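Local coordinates for D-isomer specific 2-hydroxyacid dehydrogenase family protein (Desulfovibrio vulgaris, PDB 5TX7), which probably catalyses the NAD-dependent interconversion of D-2-hydroxyacids and the corresponding 2-oxoacids, at residues Leu242-Val247 with Ala271-Leu276; Ser59-Leu64 with Ala83-Leu88; Val174-Pro179 with Arg188-Val193. All blocks are in the same frame, centred on the assembly; numbering follows the deposited sequence.

Interaction 1 (Leu242-Val247 with Ala271-Leu276)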
loop_
_atom_site.group_PDB
_atom_site.type_symbol
_atom_site.label_atom_id
_atom_site.label_comp_id
_atom_site.label_asym_id
_atom_site.label_seq_id
_atom_site.Cartn_x
_atom_site.Cartn_y
_atom_site.Cartn_z
ATOM N N LEU A 242 1.551 -7.153 22.531
ATOM C CA LEU A 242 0.114 -7.475 22.551
ATOM C C LEU A 242 -0.231 -8.558 23.545
ATOM O O LEU A 242 0.573 -9.462 23.762
ATOM C CB LEU A 242 -0.305 -8.064 21.203
ATOM C CG LEU A 242 0.016 -7.414 19.895
ATOM C CD1 LEU A 242 -0.672 -8.189 18.781
ATOM C CD2 LEU A 242 -0.510 -6.016 20.001
ATOM N N ASP A 243 -1.446 -8.484 24.094
ATOM C CA ASP A 243 -2.109 -9.655 24.680
ATOM C C ASP A 243 -2.848 -10.301 23.511
ATOM O O ASP A 243 -3.896 -9.811 23.078
ATOM C CB ASP A 243 -3.061 -9.244 25.815
ATOM C CG ASP A 243 -3.879 -10.428 26.383
ATOM O OD1 ASP A 243 -3.742 -11.577 25.913
ATOM O OD2 ASP A 243 -4.682 -10.211 27.314
ATOM N N GLU A 244 -2.279 -11.386 22.990
ATOM C CA GLU A 244 -2.770 -12.045 21.768
ATOM C C GLU A 244 -4.217 -12.528 21.890
ATOM O O GLU A 244 -4.970 -12.485 20.913
ATOM C CB GLU A 244 -1.835 -13.206 21.354
ATOM C CG GLU A 244 -0.421 -12.758 20.944
ATOM C CD GLU A 244 0.406 -13.847 20.270
ATOM O OE1 GLU A 244 0.120 -15.067 20.456
ATOM O OE2 GLU A 244 1.369 -13.492 19.536
ATOM N N ARG A 245 -4.600 -12.954 23.093
ATOM C CA ARG A 245 -5.967 -13.397 23.387
ATOM C C ARG A 245 -6.982 -12.267 23.215
ATOM O O ARG A 245 -7.971 -12.399 22.507
ATOM C CB ARG A 245 -6.029 -13.966 24.814
ATOM C CG ARG A 245 -7.403 -14.400 25.313
ATOM C CD ARG A 245 -8.132 -15.340 24.355
ATOM N NE ARG A 245 -7.413 -16.604 24.157
ATOM C CZ ARG A 245 -7.929 -17.705 23.603
ATOM N NH1 ARG A 245 -9.197 -17.746 23.177
ATOM N NH2 ARG A 245 -7.163 -18.791 23.478
ATOM N N ALA A 246 -6.718 -11.150 23.869
ATOM C CA ALA A 246 -7.592 -9.978 23.805
ATOM C C ALA A 246 -7.773 -9.470 22.381
ATOM O O ALA A 246 -8.879 -9.071 21.990
ATOM C CB ALA A 246 -7.061 -8.871 24.699
ATOM N N VAL A 247 -6.696 -9.513 21.601
ATOM C CA VAL A 247 -6.742 -9.053 20.211
ATOM C C VAL A 247 -7.600 -10.010 19.365
ATOM O O VAL A 247 -8.424 -9.563 18.563
ATOM C CB VAL A 247 -5.316 -8.860 19.655
ATOM C CG1 VAL A 247 -5.328 -8.548 18.167
ATOM C CG2 VAL A 247 -4.598 -7.751 20.417
ATOM N N ALA A 271 -0.369 -23.996 15.358
ATOM C CA ALA A 271 -1.697 -24.027 14.736
ATOM C C ALA A 271 -2.789 -23.412 15.641
ATOM O O ALA A 271 -3.708 -22.767 15.140
ATOM C CB ALA A 271 -2.059 -25.459 14.349
ATOM N N ASP A 272 -2.647 -23.591 16.958
ATOM C CA ASP A 272 -3.588 -23.069 17.954
ATOM C C ASP A 272 -3.303 -21.646 18.531
ATOM O O ASP A 272 -3.921 -21.256 19.520
ATOM C CB ASP A 272 -3.746 -24.098 19.092
ATOM C CG ASP A 272 -2.517 -24.177 20.022
ATOM O OD1 ASP A 272 -1.445 -23.578 19.765
ATOM O OD2 ASP A 272 -2.622 -24.914 21.025
ATOM N N ASN A 273 -2.382 -20.888 17.931
ATOM C CA ASN A 273 -2.245 -19.459 18.259
ATOM C C ASN A 273 -3.590 -18.809 17.935
ATOM O O ASN A 273 -4.095 -18.989 16.826
ATOM C CB ASN A 273 -1.125 -18.815 17.424
ATOM C CG ASN A 273 -0.806 -17.378 17.845
ATOM O OD1 ASN A 273 -1.699 -16.541 17.970
ATOM N ND2 ASN A 273 0.486 -17.081 18.039
ATOM N N PRO A 274 -4.180 -18.062 18.892
ATOM C CA PRO A 274 -5.530 -17.527 18.630
ATOM C C PRO A 274 -5.589 -16.550 17.447
ATOM O O PRO A 274 -6.631 -16.426 16.800
ATOM C CB PRO A 274 -5.905 -16.823 19.947
ATOM C CG PRO A 274 -4.596 -16.539 20.613
ATOM C CD PRO A 274 -3.676 -17.653 20.221
ATOM N N LEU A 275 -4.470 -15.896 17.133
ATOM C CA LEU A 275 -4.413 -14.971 15.997
ATOM C C LEU A 275 -4.459 -15.638 14.623
ATOM O O LEU A 275 -4.800 -14.969 13.643
ATOM C CB LEU A 275 -3.221 -14.016 16.138
ATOM C CG LEU A 275 -3.339 -13.090 17.369
ATOM C CD1 LEU A 275 -2.014 -12.405 17.674
ATOM C CD2 LEU A 275 -4.472 -12.081 17.220
ATOM N N LEU A 276 -4.185 -16.941 14.548
ATOM C CA LEU A 276 -4.346 -17.705 13.295
ATOM C C LEU A 276 -5.778 -18.185 13.022
ATOM O O LEU A 276 -6.085 -18.579 11.899
ATOM C CB LEU A 276 -3.373 -18.882 13.248
ATOM C CG LEU A 276 -1.935 -18.487 12.963
ATOM C CD1 LEU A 276 -0.992 -19.618 13.344
ATOM C CD2 LEU A 276 -1.735 -18.120 11.492
#
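Two helix starts meet here, and each is N-capped by the side chain that precedes it. Asn273, with CG anti to its backbone N (chi1 -172°), turns OD1 to accept from Leu275 N, two residues on, at 3.0 Å; the donor lies in the carbonyl plane, on a lone pair. The matching cap from Asp243 OD1 to Arg245 N is weak. With OD1 taken up by the cap, the amide reaches across with its other end: Asn273 ND2 donates to Glu244 OE1 at 3.2 Å, a weak, bent bond (124°) with carboxylate and amide planes 45° apart. The other carboxylate oxygen, OE2, accepts from the backbone N of Ser265, so Glu244 ties the start of helix 244-253 to the loop that leads to helix 274-277. Both helices belong to the Rossmann-type NAD-binding domain, where they pack beside strand 256-261.

The apolar contacts centre on Leu275. It crosses Glu244 at about a right angle, its CD1 set against the middle of the glutamate chain, 3.7 Å from Glu244 CG. Its other methyl, CD2, rests 3.8 Å from Val247 CG1, while strand 256-261 supplies Leu261 as a further neighbour. Toward the exposed side, Arg245 leads away from the contact but curls back, so that Pro274 CB lies over one face of the guanidinium, 4.2 Å from its plane and nearer the edge of the group than its centre.

Interaction 2 (Ser59-Leu64 with Ala83-Leu88)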
loop_
_atom_site.group_PDB
_atom_site.type_symbol
_atom_site.label_atom_id
_atom_site.label_comp_id
_atom_site.label_asym_id
_atom_site.label_seq_id
_atom_site.Cartn_x
_atom_site.Cartn_y
_atom_site.Cartn_z
ATOM N N SER A 59 30.296 -19.114 26.420
ATOM C CA SER A 59 30.983 -20.376 26.137
ATOM C C SER A 59 31.441 -20.464 24.681
ATOM O O SER A 59 32.530 -20.937 24.431
ATOM C CB SER A 59 30.107 -21.576 26.550
ATOM O OG SER A 59 29.083 -21.830 25.602
ATOM N N ALA A 60 30.625 -19.999 23.738
ATOM C CA ALA A 60 31.040 -19.896 22.322
ATOM C C ALA A 60 32.155 -18.865 22.098
ATOM O O ALA A 60 33.109 -19.152 21.374
ATOM C CB ALA A 60 29.850 -19.575 21.416
ATOM N N LEU A 61 32.033 -17.692 22.732
ATOM C CA LEU A 61 33.028 -16.613 22.621
ATOM C C LEU A 61 34.409 -17.011 23.174
ATOM O O LEU A 61 35.417 -16.726 22.562
ATOM C CB LEU A 61 32.530 -15.335 23.311
ATOM C CG LEU A 61 31.271 -14.658 22.737
ATOM C CD1 LEU A 61 30.581 -13.769 23.784
ATOM C CD2 LEU A 61 31.527 -13.888 21.453
ATOM N N GLN A 62 34.446 -17.679 24.314
ATOM C CA GLN A 62 35.713 -18.220 24.863
ATOM C C GLN A 62 36.334 -19.374 24.067
ATOM O O GLN A 62 37.534 -19.618 24.163
ATOM C CB GLN A 62 35.524 -18.679 26.306
ATOM C CG GLN A 62 35.357 -17.526 27.257
ATOM C CD GLN A 62 35.424 -18.000 28.664
ATOM O OE1 GLN A 62 34.627 -18.838 29.073
ATOM N NE2 GLN A 62 36.391 -17.489 29.418
ATOM N N ALA A 63 35.518 -20.088 23.297
ATOM C CA ALA A 63 35.996 -21.158 22.396
ATOM C C ALA A 63 36.461 -20.610 21.040
ATOM O O ALA A 63 36.853 -21.380 20.161
ATOM C CB ALA A 63 34.911 -22.202 22.190
ATOM N N LEU A 64 36.446 -19.276 20.880
ATOM C CA LEU A 64 36.950 -18.604 19.687
ATOM C C LEU A 64 37.998 -17.550 20.083
ATOM O O LEU A 64 37.758 -16.356 19.963
ATOM C CB LEU A 64 35.774 -17.961 18.950
ATOM C CG LEU A 64 34.652 -18.883 18.478
ATOM C CD1 LEU A 64 33.472 -18.052 17.997
ATOM C CD2 LEU A 64 35.106 -19.828 17.383
ATOM N N ALA A 83 27.888 -8.334 26.786
ATOM C CA ALA A 83 28.654 -8.115 28.028
ATOM C C ALA A 83 29.830 -9.100 28.140
ATOM O O ALA A 83 30.949 -8.700 28.431
ATOM C CB ALA A 83 27.744 -8.227 29.254
ATOM N N ALA A 84 29.566 -10.378 27.899
ATOM C CA ALA A 84 30.615 -11.394 27.862
ATOM C C ALA A 84 31.664 -11.070 26.798
ATOM O O ALA A 84 32.862 -11.210 27.033
ATOM C CB ALA A 84 30.022 -12.773 27.595
ATOM N N ALA A 85 31.204 -10.644 25.628
ATOM C CA ALA A 85 32.112 -10.191 24.574
ATOM C C ALA A 85 33.017 -9.051 25.048
ATOM O O ALA A 85 34.225 -9.064 24.780
ATOM C CB ALA A 85 31.332 -9.788 23.328
ATOM N N GLY A 86 32.435 -8.088 25.763
ATOM C CA GLY A 86 33.167 -6.950 26.299
ATOM C C GLY A 86 34.324 -7.354 27.194
ATOM O O GLY A 86 35.476 -6.947 26.951
ATOM N N VAL A 87 34.037 -8.192 28.194
ATOM C CA VAL A 87 35.047 -8.589 29.186
ATOM C C VAL A 87 36.202 -9.384 28.555
ATOM O O VAL A 87 37.341 -9.300 29.022
ATOM C CB VAL A 87 34.441 -9.326 30.427
ATOM C CG1 VAL A 87 33.351 -8.480 31.094
ATOM C CG2 VAL A 87 33.892 -10.706 30.093
ATOM N N LEU A 88 35.896 -10.124 27.486
ATOM C CA LEU A 88 36.904 -10.781 26.639
ATOM C C LEU A 88 37.593 -9.828 25.640
ATOM O O LEU A 88 38.453 -10.261 24.864
ATOM C CB LEU A 88 36.264 -11.948 25.857
ATOM C CG LEU A 88 35.617 -13.099 26.630
ATOM C CD1 LEU A 88 34.908 -14.036 25.654
ATOM C CD2 LEU A 88 36.636 -13.866 27.451
#
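With CG anti to the carbonyl carbon in both leucines (chi1 -64° in Leu61, -60° in Leu88), each side chain leans beside its own backbone N and extends toward the facing segment. Leu61 sends CD1 against the turn of helix 82-87, 3.7 Å from the backbone N of Ala85. The same methyl is 4.0 Å from Ala84 CB and 4.1 Å from Ala85 CB, so a single branch meets two small side chains and the main chain between them. Leu88, just past the end of its helix, answers in the other direction: its CD1 comes to 3.6 Å from Leu61 CB, at the base of that leucine. Gln62 crosses Leu88 at about a right angle, its CG 3.9 Å from Leu88 CD1 and its NE2 4.1 Å from Leu88 CD2. The interface is thus wholly van der Waals, with its buried part at Leu61 and the two alanines; Asn319, near the C terminus, also touches Ala85.

Helix 58-62, strand 69-72 and helix 82-87 follow one another in the alternating helix-strand order of a parallel alpha/beta fold, here built on a five-stranded sheet. Ile40 and Ala43 of helix 39-43 pack on helix 58-62 and its end.

Interaction 3 (Val174-Pro179 with Arg188-Val193)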
loop_
_atom_site.group_PDB
_atom_site.type_symbol
_atom_site.label_atom_id
_atom_site.label_comp_id
_atom_site.label_asym_id
_atom_site.label_seq_id
_atom_site.Cartn_x
_atom_site.Cartn_y
_atom_site.Cartn_z
ATOM N N VAL A 174 -2.787 12.765 12.841
ATOM C CA VAL A 174 -1.737 12.017 13.511
ATOM C C VAL A 174 -1.691 12.423 14.985
ATOM O O VAL A 174 -1.756 13.601 15.326
ATOM C CB VAL A 174 -0.369 12.257 12.855
ATOM C CG1 VAL A 174 0.708 11.425 13.520
ATOM C CG2 VAL A 174 -0.434 11.943 11.364
ATOM N N ILE A 175 -1.605 11.418 15.850
ATOM C CA ILE A 175 -1.292 11.605 17.250
ATOM C C ILE A 175 -0.220 10.603 17.642
ATOM O O ILE A 175 -0.210 9.482 17.159
ATOM C CB ILE A 175 -2.543 11.490 18.145
ATOM C CG1 ILE A 175 -3.151 10.072 18.094
ATOM C CG2 ILE A 175 -3.569 12.545 17.729
ATOM C CD1 ILE A 175 -4.415 9.958 18.921
ATOM N N ALA A 176 0.698 11.024 18.502
ATOM C CA ALA A 176 1.841 10.210 18.877
ATOM C C ALA A 176 1.986 10.118 20.381
ATOM O O ALA A 176 1.876 11.131 21.064
ATOM C CB ALA A 176 3.097 10.806 18.278
ATOM N N TYR A 177 2.207 8.901 20.886
ATOM C CA TYR A 177 2.678 8.689 22.250
ATOM C C TYR A 177 4.184 8.677 22.142
ATOM O O TYR A 177 4.768 7.742 21.600
ATOM C CB TYR A 177 2.154 7.383 22.868
ATOM C CG TYR A 177 2.754 7.089 24.234
ATOM C CD1 TYR A 177 2.537 7.956 25.298
ATOM C CD2 TYR A 177 3.568 5.959 24.455
ATOM C CE1 TYR A 177 3.096 7.727 26.554
ATOM C CE2 TYR A 177 4.141 5.718 25.707
ATOM C CZ TYR A 177 3.899 6.607 26.759
ATOM O OH TYR A 177 4.457 6.397 28.012
ATOM N N ALA A 178 4.806 9.731 22.655
ATOM C CA ALA A 178 6.214 10.031 22.406
ATOM C C ALA A 178 6.926 10.251 23.729
ATOM O O ALA A 178 7.251 11.386 24.086
ATOM C CB ALA A 178 6.335 11.254 21.507
ATOM N N PRO A 179 7.175 9.154 24.471
ATOM C CA PRO A 179 7.770 9.265 25.811
ATOM C C PRO A 179 9.259 9.664 25.814
ATOM O O PRO A 179 9.669 10.462 26.656
ATOM C CB PRO A 179 7.561 7.865 26.397
ATOM C CG PRO A 179 7.521 6.955 25.209
ATOM C CD PRO A 179 6.905 7.750 24.098
ATOM N N ARG A 188 0.421 19.362 10.036
ATOM C CA ARG A 188 -0.763 19.378 10.872
ATOM C C ARG A 188 -1.913 18.718 10.116
ATOM O O ARG A 188 -1.892 18.708 8.893
ATOM C CB ARG A 188 -1.090 20.827 11.237
ATOM C CG ARG A 188 -0.033 21.503 12.108
ATOM C CD ARG A 188 0.128 20.817 13.471
ATOM N NE ARG A 188 1.055 21.539 14.337
ATOM C CZ ARG A 188 2.355 21.276 14.510
ATOM N NH1 ARG A 188 2.984 20.276 13.873
ATOM N NH2 ARG A 188 3.049 22.060 15.347
ATOM N N PRO A 189 -2.903 18.144 10.800
ATOM C CA PRO A 189 -3.014 18.091 12.271
ATOM C C PRO A 189 -2.097 17.056 12.913
ATOM O O PRO A 189 -2.017 15.919 12.446
ATOM C CB PRO A 189 -4.486 17.682 12.500
ATOM C CG PRO A 189 -5.149 17.899 11.173
ATOM C CD PRO A 189 -4.094 17.556 10.173
ATOM N N PHE A 190 -1.382 17.484 13.950
ATOM C CA PHE A 190 -0.531 16.613 14.740
ATOM C C PHE A 190 -0.652 17.009 16.189
ATOM O O PHE A 190 -0.774 18.188 16.484
ATOM C CB PHE A 190 0.928 16.728 14.325
ATOM C CG PHE A 190 1.855 15.973 15.230
ATOM C CD1 PHE A 190 2.030 14.611 15.069
ATOM C CD2 PHE A 190 2.523 16.615 16.268
ATOM C CE1 PHE A 190 2.869 13.890 15.917
ATOM C CE2 PHE A 190 3.364 15.907 17.117
ATOM C CZ PHE A 190 3.542 14.538 16.935
ATOM N N GLU A 191 -0.584 16.030 17.086
ATOM C CA GLU A 191 -0.638 16.284 18.517
ATOM C C GLU A 191 0.049 15.153 19.308
ATOM O O GLU A 191 -0.012 13.990 18.927
ATOM C CB GLU A 191 -2.107 16.414 18.907
ATOM C CG GLU A 191 -2.409 16.922 20.294
ATOM C CD GLU A 191 -3.904 16.872 20.608
ATOM O OE1 GLU A 191 -4.731 16.985 19.665
ATOM O OE2 GLU A 191 -4.254 16.718 21.805
ATOM N N HIS A 192 0.746 15.512 20.376
ATOM C CA HIS A 192 1.243 14.535 21.359
ATOM C C HIS A 192 0.135 14.161 22.347
ATOM O O HIS A 192 -0.575 15.030 22.829
ATOM C CB HIS A 192 2.446 15.079 22.137
ATOM C CG HIS A 192 3.695 15.155 21.329
ATOM N ND1 HIS A 192 4.301 16.349 21.004
ATOM C CD2 HIS A 192 4.443 14.186 20.758
ATOM C CE1 HIS A 192 5.381 16.109 20.283
ATOM N NE2 HIS A 192 5.492 14.804 20.122
ATOM N N VAL A 193 0.018 12.879 22.659
ATOM C CA VAL A 193 -0.994 12.393 23.600
ATOM C C VAL A 193 -0.422 11.363 24.553
ATOM O O VAL A 193 0.566 10.717 24.239
ATOM C CB VAL A 193 -2.193 11.739 22.869
ATOM C CG1 VAL A 193 -2.915 12.763 22.005
ATOM C CG2 VAL A 193 -1.761 10.540 22.026
HETATM O O HOH W 1 3.326 11.624 24.058
#
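Strand 190-192 is an edge strand within this chain of the seven-stranded parallel sheet of the Rossmann-type NAD-binding domain, and it pairs with strand 173-177 in parallel register, Val174 opposite Phe190, Ile175 opposite Glu191 and Ala176 opposite His192. Four backbone hydrogen bonds zip the pair. Glu191 N approaches Val174 O in its carbonyl plane, and Ala176 N lies nearly along the C=O axis of Glu191. The straightest bond, Val193 N to Ala176 O (3.0 Å, 169°), instead brings its donor well out of the carbonyl plane. At the other end, Val174 N donates to Pro189 O, whose residue follows a cis peptide bond.

Packing is tight on the face bearing Val174 and Ala176. Phe190, with CG anti to its backbone N (chi1 173°), lays its ring alongside these two: Val174 CG1 meets the ring edge in plane, 3.8 Å from Phe190 CD1, and Ala176 CB is 3.9 Å from Phe190 CE1. Phe156, from the loop after strand 150-154, meets the same ring with its plane tilted by only about 20°. Further along this side, His192 CD2 meets Ala178 CB at 3.6 Å. On the side bearing Ile175, Val193 CG2 comes to 4.1 Å from Ile175 CB, and Leu198 of helix 195-201 packs on Val193.

The contact loosens toward solvent at Pro189 and Glu191, both exposed; the glutamate makes only a distant side-chain approach to Ile175, its CB 4.3 Å from Ile175 CG2. Beyond Ala176 direct pairing gives way to a water that bridges the two chains, accepting from Ala178 N at 2.8 Å and donating to Val193 O at 2.9 Å.

Overall arrangement
The three contacts follow one another along the chain in the order 2, 3, 1 and touch nowhere. Interactions 1 and 3 belong to the same NAD-binding domain, their centres 29 Å apart and nearest atoms about 13 Å apart; they lie toward opposite ends of its seven-stranded sheet, interaction 3 at edge strand 190-192 and interaction 1 beside strand 256-261. Interaction 2 sits in the other sheet-based part of the chain, its centre 38 Å from that of interaction 1 and 43 Å from that of interaction 3. Tyr177 of interaction 3 approaches, but does not contact, Gly155, Gly157 and Gly160, a glycine-rich pattern consistent with a dinucleotide-binding turn.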